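Local structure of mirolysin (Tannerella forsythia, 6R7V) at residues A[24-29]-A[214-219]; A[229-234]-A[283-288]. The protein is a zinc-dependent metallopeptidase of the pappalysin family of metzincins, captured here as a latent zymogen. The protein carries 1 engineered substitution. All coordinates share one frame; numbering follows the deposited sequence.

Contact 1 (A[24-29]-A[214-219]). With ZN (zinc ion), chain D; CA (calcium ion), chain B.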
loop_
_atom_site.group_PDB
_atom_site.type_symbol
_atom_site.label_atom_id
_atom_site.label_comp_id
_atom_site.label_asym_id
_atom_site.label_seq_id
_atom_site.Cartn_x
_atom_site.Cartn_y
_atom_site.Cartn_z
ATOM N N GLN A 24 -11.118 3.603 19.111
ATOM C CA GLN A 24 -10.380 3.106 20.276
ATOM C C GLN A 24 -9.205 2.234 19.802
ATOM O O GLN A 24 -8.093 2.418 20.301
ATOM C CB GLN A 24 -11.308 2.324 21.224
ATOM C CG GLN A 24 -10.623 1.747 22.464
ATOM C CD GLN A 24 -10.191 2.821 23.429
ATOM O OE1 GLN A 24 -11.007 3.555 23.994
ATOM N NE2 GLN A 24 -8.895 2.937 23.631
ATOM N N ARG A 25 -9.440 1.308 18.845
ATOM C CA ARG A 25 -8.416 0.399 18.320
ATOM C C ARG A 25 -7.273 1.157 17.674
ATOM O O ARG A 25 -6.113 0.802 17.880
ATOM C CB ARG A 25 -9.002 -0.589 17.306
ATOM C CG ARG A 25 -9.737 -1.760 17.944
ATOM C CD ARG A 25 -9.873 -2.909 16.956
ATOM N NE ARG A 25 -11.271 -3.189 16.621
ATOM C CZ ARG A 25 -11.850 -2.867 15.467
ATOM N NH1 ARG A 25 -11.155 -2.262 14.511
ATOM N NH2 ARG A 25 -13.125 -3.158 15.255
ATOM N N ILE A 26 -7.582 2.204 16.904
ATOM C CA ILE A 26 -6.529 2.981 16.246
ATOM C C ILE A 26 -5.728 3.761 17.288
ATOM O O ILE A 26 -4.496 3.771 17.232
ATOM C CB ILE A 26 -7.124 3.905 15.158
ATOM C CG1 ILE A 26 -7.719 3.096 13.994
ATOM C CG2 ILE A 26 -6.066 4.888 14.648
ATOM C CD1 ILE A 26 -8.744 3.899 13.130
ATOM N N THR A 27 -6.423 4.389 18.253
ATOM C CA THR A 27 -5.750 5.140 19.311
ATOM C C THR A 27 -4.838 4.222 20.119
ATOM O O THR A 27 -3.716 4.639 20.409
ATOM C CB THR A 27 -6.791 5.829 20.199
ATOM O OG1 THR A 27 -7.600 6.656 19.367
ATOM C CG2 THR A 27 -6.175 6.671 21.315
ATOM N N ASP A 28 -5.294 2.987 20.462
ATOM C CA ASP A 28 -4.489 2.018 21.227
ATOM C C ASP A 28 -3.247 1.652 20.432
ATOM O O ASP A 28 -2.139 1.640 20.962
ATOM C CB ASP A 28 -5.267 0.724 21.553
ATOM C CG ASP A 28 -6.420 0.825 22.530
ATOM O OD1 ASP A 28 -6.406 1.742 23.374
ATOM O OD2 ASP A 28 -7.318 -0.043 22.470
ATOM N N TRP A 29 -3.438 1.380 19.130
ATOM C CA TRP A 29 -2.327 1.021 18.247
ATOM C C TRP A 29 -1.233 2.105 18.248
ATOM O O TRP A 29 -0.043 1.797 18.422
ATOM C CB TRP A 29 -2.898 0.815 16.831
ATOM C CG TRP A 29 -1.880 0.317 15.841
ATOM C CD1 TRP A 29 -1.080 1.070 15.028
ATOM C CD2 TRP A 29 -1.556 -1.049 15.570
ATOM N NE1 TRP A 29 -0.248 0.255 14.296
ATOM C CE2 TRP A 29 -0.541 -1.054 14.586
ATOM C CE3 TRP A 29 -2.032 -2.281 16.060
ATOM C CZ2 TRP A 29 0.006 -2.238 14.079
ATOM C CZ3 TRP A 29 -1.497 -3.456 15.550
ATOM C CH2 TRP A 29 -0.462 -3.429 14.603
ATOM N N ASP A 214 1.165 0.283 7.337
ATOM C CA ASP A 214 0.765 1.195 8.418
ATOM C C ASP A 214 0.820 2.683 8.079
ATOM O O ASP A 214 0.591 3.519 8.979
ATOM C CB ASP A 214 1.596 0.934 9.713
ATOM C CG ASP A 214 0.782 0.970 10.973
ATOM O OD1 ASP A 214 -0.429 0.803 10.881
ATOM O OD2 ASP A 214 1.373 1.194 12.058
ATOM N N LEU A 215 1.083 3.049 6.831
ATOM C CA LEU A 215 1.120 4.477 6.512
ATOM C C LEU A 215 -0.255 5.029 6.241
ATOM O O LEU A 215 -1.123 4.328 5.677
ATOM C CB LEU A 215 1.999 4.749 5.283
ATOM C CG LEU A 215 3.449 4.295 5.379
ATOM C CD1 LEU A 215 4.215 4.746 4.155
ATOM C CD2 LEU A 215 4.127 4.799 6.664
ATOM N N ARG A 216 -0.410 6.316 6.544
ATOM C CA ARG A 216 -1.647 7.057 6.302
ATOM C C ARG A 216 -1.445 8.087 5.221
ATOM O O ARG A 216 -0.323 8.564 4.970
ATOM C CB ARG A 216 -2.056 7.793 7.575
ATOM C CG ARG A 216 -2.385 6.864 8.710
ATOM C CD ARG A 216 -3.019 7.651 9.809
ATOM N NE ARG A 216 -3.126 6.866 11.029
ATOM C CZ ARG A 216 -3.767 7.285 12.111
ATOM N NH1 ARG A 216 -4.408 8.448 12.103
ATOM N NH2 ARG A 216 -3.785 6.542 13.206
ATOM N N HIS A 217 -2.560 8.567 4.678
ATOM C CA HIS A 217 -2.507 9.699 3.756
ATOM C C HIS A 217 -1.769 10.858 4.376
ATOM O O HIS A 217 -2.006 11.203 5.542
ATOM C CB HIS A 217 -3.907 10.117 3.383
ATOM C CG HIS A 217 -4.569 9.107 2.518
ATOM N ND1 HIS A 217 -5.922 8.916 2.562
ATOM C CD2 HIS A 217 -4.032 8.243 1.627
ATOM C CE1 HIS A 217 -6.186 7.963 1.682
ATOM N NE2 HIS A 217 -5.079 7.494 1.120
ATOM N N ILE A 218 -0.881 11.466 3.582
ATOM C CA ILE A 218 0.052 12.464 4.103
ATOM C C ILE A 218 -0.665 13.719 4.667
ATOM O O ILE A 218 -0.155 14.374 5.575
ATOM C CB ILE A 218 1.063 12.833 3.004
ATOM C CG1 ILE A 218 2.196 13.702 3.547
ATOM C CG2 ILE A 218 0.375 13.494 1.784
ATOM C CD1 ILE A 218 3.409 13.752 2.615
ATOM N N TRP A 219 -1.841 14.040 4.130
ATOM C CA TRP A 219 -2.571 15.228 4.592
ATOM C C TRP A 219 -3.457 14.970 5.828
ATOM O O TRP A 219 -4.095 15.916 6.323
ATOM C CB TRP A 219 -3.407 15.836 3.461
ATOM C CG TRP A 219 -4.586 15.015 3.081
ATOM C CD1 TRP A 219 -5.862 15.142 3.540
ATOM C CD2 TRP A 219 -4.587 13.897 2.184
ATOM N NE1 TRP A 219 -6.656 14.153 2.996
ATOM C CE2 TRP A 219 -5.902 13.388 2.150
ATOM C CE3 TRP A 219 -3.616 13.315 1.356
ATOM C CZ2 TRP A 219 -6.265 12.291 1.357
ATOM C CZ3 TRP A 219 -3.970 12.220 0.581
ATOM C CH2 TRP A 219 -5.296 11.736 0.565
HETATM ZN ZN ZN D . -4.736 5.731 0.183
HETATM CA CA CA B . -4.664 18.071 6.834
HETATM O O HOH W 1 -3.055 17.972 8.584
#
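The indole of Trp29 meets the carboxylate of Asp214 at its edge, NE1 donating to OD2 over 2.9 Å. The bond is nearly straight, 163° at the hydrogen, and arrives on the syn side of OD2. OD2 lies close to the indole plane, yet ring and carboxylate stand almost perpendicular, 81° apart. With CG anti to the backbone N (chi1 -175°), the indole swings off the helix so that its N-H faces Asp214. The second flat group, the guanidinium of Arg216, approaches Ile26 obliquely, NH2 lying 3.2 Å from CG2. Further along the loop, CH2 of Trp219 sits 3.3 Å above one face of the His217 imidazole, toward its rim, and NE2 of His217 reaches the zinc ion at 2.0 Å. Cys6, His207 and His211 complete that site, the cysteine-switch arrangement of a latent metzincin. Asp214, at positive phi, is the C-prime residue of the Schellman motif ending helix 203-212, which carries two zinc histidines. Helix 20-32 of the N-terminal region thus leans on the turn that leads from this helix to the third histidine, while Met12 of helix 12-18 packs against both Ile26 and Arg216.

Contact 2 (A[229-234]-A[283-288]). With CA (calcium ion), chain C.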
loop_
_atom_site.group_PDB
_atom_site.type_symbol
_atom_site.label_atom_id
_atom_site.label_comp_id
_atom_site.label_asym_id
_atom_site.label_seq_id
_atom_site.Cartn_x
_atom_site.Cartn_y
_atom_site.Cartn_z
ATOM N N THR A 229 -3.318 14.122 11.201
ATOM C CA THR A 229 -1.884 13.823 11.095
ATOM C C THR A 229 -1.683 12.489 10.456
ATOM O O THR A 229 -2.577 11.642 10.529
ATOM C CB THR A 229 -1.247 13.822 12.507
ATOM O OG1 THR A 229 0.163 13.558 12.396
ATOM C CG2 THR A 229 -1.898 12.807 13.461
ATOM N N ASP A 230 -0.510 12.288 9.832
ATOM C CA ASP A 230 -0.141 10.968 9.319
ATOM C C ASP A 230 0.805 10.307 10.322
ATOM O O ASP A 230 1.307 9.221 10.061
ATOM C CB ASP A 230 0.458 11.042 7.901
ATOM C CG ASP A 230 1.794 11.735 7.789
ATOM O OD1 ASP A 230 2.172 12.481 8.737
ATOM O OD2 ASP A 230 2.468 11.551 6.748
ATOM N N ASN A 231 1.033 10.936 11.499
ATOM C CA ASN A 231 1.911 10.425 12.566
ATOM C C ASN A 231 3.367 10.309 12.122
ATOM O O ASN A 231 4.141 9.600 12.765
ATOM C CB ASN A 231 1.425 9.092 13.154
ATOM C CG ASN A 231 0.013 9.184 13.689
ATOM O OD1 ASN A 231 -0.865 8.431 13.279
ATOM N ND2 ASN A 231 -0.248 10.132 14.572
ATOM N N ILE A 232 3.761 11.031 11.053
ATOM C CA ILE A 232 5.143 11.055 10.582
ATOM C C ILE A 232 5.689 12.479 10.717
ATOM O O ILE A 232 5.192 13.398 10.057
ATOM C CB ILE A 232 5.272 10.530 9.146
ATOM C CG1 ILE A 232 4.594 9.138 8.938
ATOM C CG2 ILE A 232 6.755 10.498 8.746
ATOM C CD1 ILE A 232 5.240 7.964 9.630
ATOM N N ALA A 233 6.723 12.665 11.574
ATOM C CA ALA A 233 7.235 14.010 11.784
ATOM C C ALA A 233 7.937 14.625 10.556
ATOM O O ALA A 233 7.872 15.852 10.381
ATOM C CB ALA A 233 8.195 14.006 12.973
ATOM N N ASP A 234 8.561 13.790 9.678
ATOM C CA ASP A 234 9.306 14.400 8.577
ATOM C C ASP A 234 8.448 14.591 7.303
ATOM O O ASP A 234 8.965 15.114 6.304
ATOM C CB ASP A 234 10.606 13.665 8.281
ATOM C CG ASP A 234 10.445 12.257 7.793
ATOM O OD1 ASP A 234 9.291 11.833 7.566
ATOM O OD2 ASP A 234 11.483 11.581 7.580
ATOM N N VAL A 283 9.578 5.052 6.293
ATOM C CA VAL A 283 10.331 3.791 6.296
ATOM C C VAL A 283 10.397 3.181 7.714
ATOM O O VAL A 283 10.218 1.965 7.872
ATOM C CB VAL A 283 11.758 4.025 5.745
ATOM C CG1 VAL A 283 12.688 2.865 6.107
ATOM C CG2 VAL A 283 11.681 4.229 4.243
ATOM N N GLU A 284 10.724 3.989 8.706
ATOM C CA GLU A 284 10.808 3.501 10.085
ATOM C C GLU A 284 9.492 2.876 10.511
ATOM O O GLU A 284 9.496 1.794 11.112
ATOM C CB GLU A 284 11.189 4.630 11.051
ATOM C CG GLU A 284 12.615 5.134 10.921
ATOM C CD GLU A 284 12.892 6.335 11.806
ATOM O OE1 GLU A 284 13.206 6.134 13.002
ATOM O OE2 GLU A 284 12.781 7.479 11.308
ATOM N N ARG A 285 8.363 3.533 10.184
ATOM C CA ARG A 285 7.071 3.022 10.584
ATOM C C ARG A 285 6.794 1.682 9.893
ATOM O O ARG A 285 6.311 0.747 10.538
ATOM C CB ARG A 285 5.987 4.052 10.261
ATOM C CG ARG A 285 4.576 3.550 10.445
ATOM C CD ARG A 285 4.258 3.140 11.863
ATOM N NE ARG A 285 4.072 4.295 12.710
ATOM C CZ ARG A 285 2.905 4.675 13.212
ATOM N NH1 ARG A 285 1.824 3.930 13.036
ATOM N NH2 ARG A 285 2.824 5.764 13.944
ATOM N N MET A 286 7.070 1.589 8.592
ATOM C CA MET A 286 6.801 0.344 7.851
ATOM C C MET A 286 7.668 -0.806 8.357
ATOM O O MET A 286 7.167 -1.911 8.598
ATOM C CB MET A 286 7.055 0.587 6.350
ATOM C CG MET A 286 6.040 1.572 5.764
ATOM S SD MET A 286 6.066 1.569 3.940
ATOM C CE MET A 286 7.631 2.473 3.653
ATOM N N ARG A 287 8.957 -0.544 8.598
ATOM C CA ARG A 287 9.831 -1.623 9.027
ATOM C C ARG A 287 9.537 -2.114 10.441
ATOM O O ARG A 287 9.811 -3.277 10.775
ATOM C CB ARG A 287 11.289 -1.183 8.966
ATOM C CG ARG A 287 11.752 -0.928 7.518
ATOM C CD ARG A 287 13.217 -0.499 7.510
ATOM N NE ARG A 287 14.114 -1.511 8.078
ATOM C CZ ARG A 287 14.517 -2.609 7.441
ATOM N NH1 ARG A 287 14.140 -2.839 6.180
ATOM N NH2 ARG A 287 15.308 -3.488 8.054
ATOM N N SER A 288 8.962 -1.217 11.259
ATOM C CA SER A 288 8.651 -1.544 12.656
ATOM C C SER A 288 7.665 -2.714 12.778
ATOM O O SER A 288 7.691 -3.419 13.798
ATOM C CB SER A 288 8.113 -0.318 13.392
ATOM O OG SER A 288 6.781 0.002 13.027
HETATM CA CA CA C . 3.386 14.544 8.954
HETATM O O HOH W 2 2.704 13.998 11.351
HETATM O O HOH W 3 0.978 15.240 9.476
HETATM O O HOH W 4 5.166 7.260 13.657
HETATM O O HOH W 5 2.243 15.230 6.866
HETATM O O HOH W 6 3.647 16.495 10.265
#
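Arg285 lies against the calcium-binding loop 229-234, its aliphatic root beside Ile232 and its guanidinium beside Asn231. This loop combines an ST turn at Thr229 with an Asx turn at Asp230, whose OD1 both accepts from the N of Ile232 and ligates the calcium ion at 2.4 Å. Side chains of Ile232 and Arg285 cross at a slant, CD1 of the isoleucine touching CB of the arginine at 4.0 Å. From there the arginine folds twice, at chi2 (62°) and chi3 (75°), which carries its head alongside the loop and sets NH2 3.7 Å from CB of Asn231. The guanidinium meets this carbon obliquely, but takes water 4 at its edge, in its own plane. Outside the two segments, NH2 also forms a salt bridge with Glu30 and NH1 one with Asp214, so each has an acidic partner. Ile232 O and Thr235 join Asp230 and four waters around the calcium, tying the isoleucine's backbone to the metal. Asp234 OD2 adds a hydrogen bond to Gly281 N of helix 280-288. Asn231 and Arg285 are also joined through water 4, which donates to Asn231 O at 2.7 Å and accepts from Arg285 NH2 at 2.8 Å.

How the contacts relate
The two contacts illustrate how two parts of one loop, one carrying a zinc ligand and the other calcium ligands, can be braced by separate helices. Their centres lie 10 Å apart, and both segments of contact 1 come before those of contact 2 in the sequence. Segments 214-219 and 229-234 belong to the same long loop between helix 203-212 and strand 243-244; helices 20-32 and 280-288 supply the other partners. A salt bridge joins the contacts directly, Asp214 OD2 to Arg285 NH1 at 2.9 Å, and Leu215 packs on Met286. The segment carrying His217 is thus tied to helix 20-32, to helix 280-288 and to the calcium-binding part of its own loop.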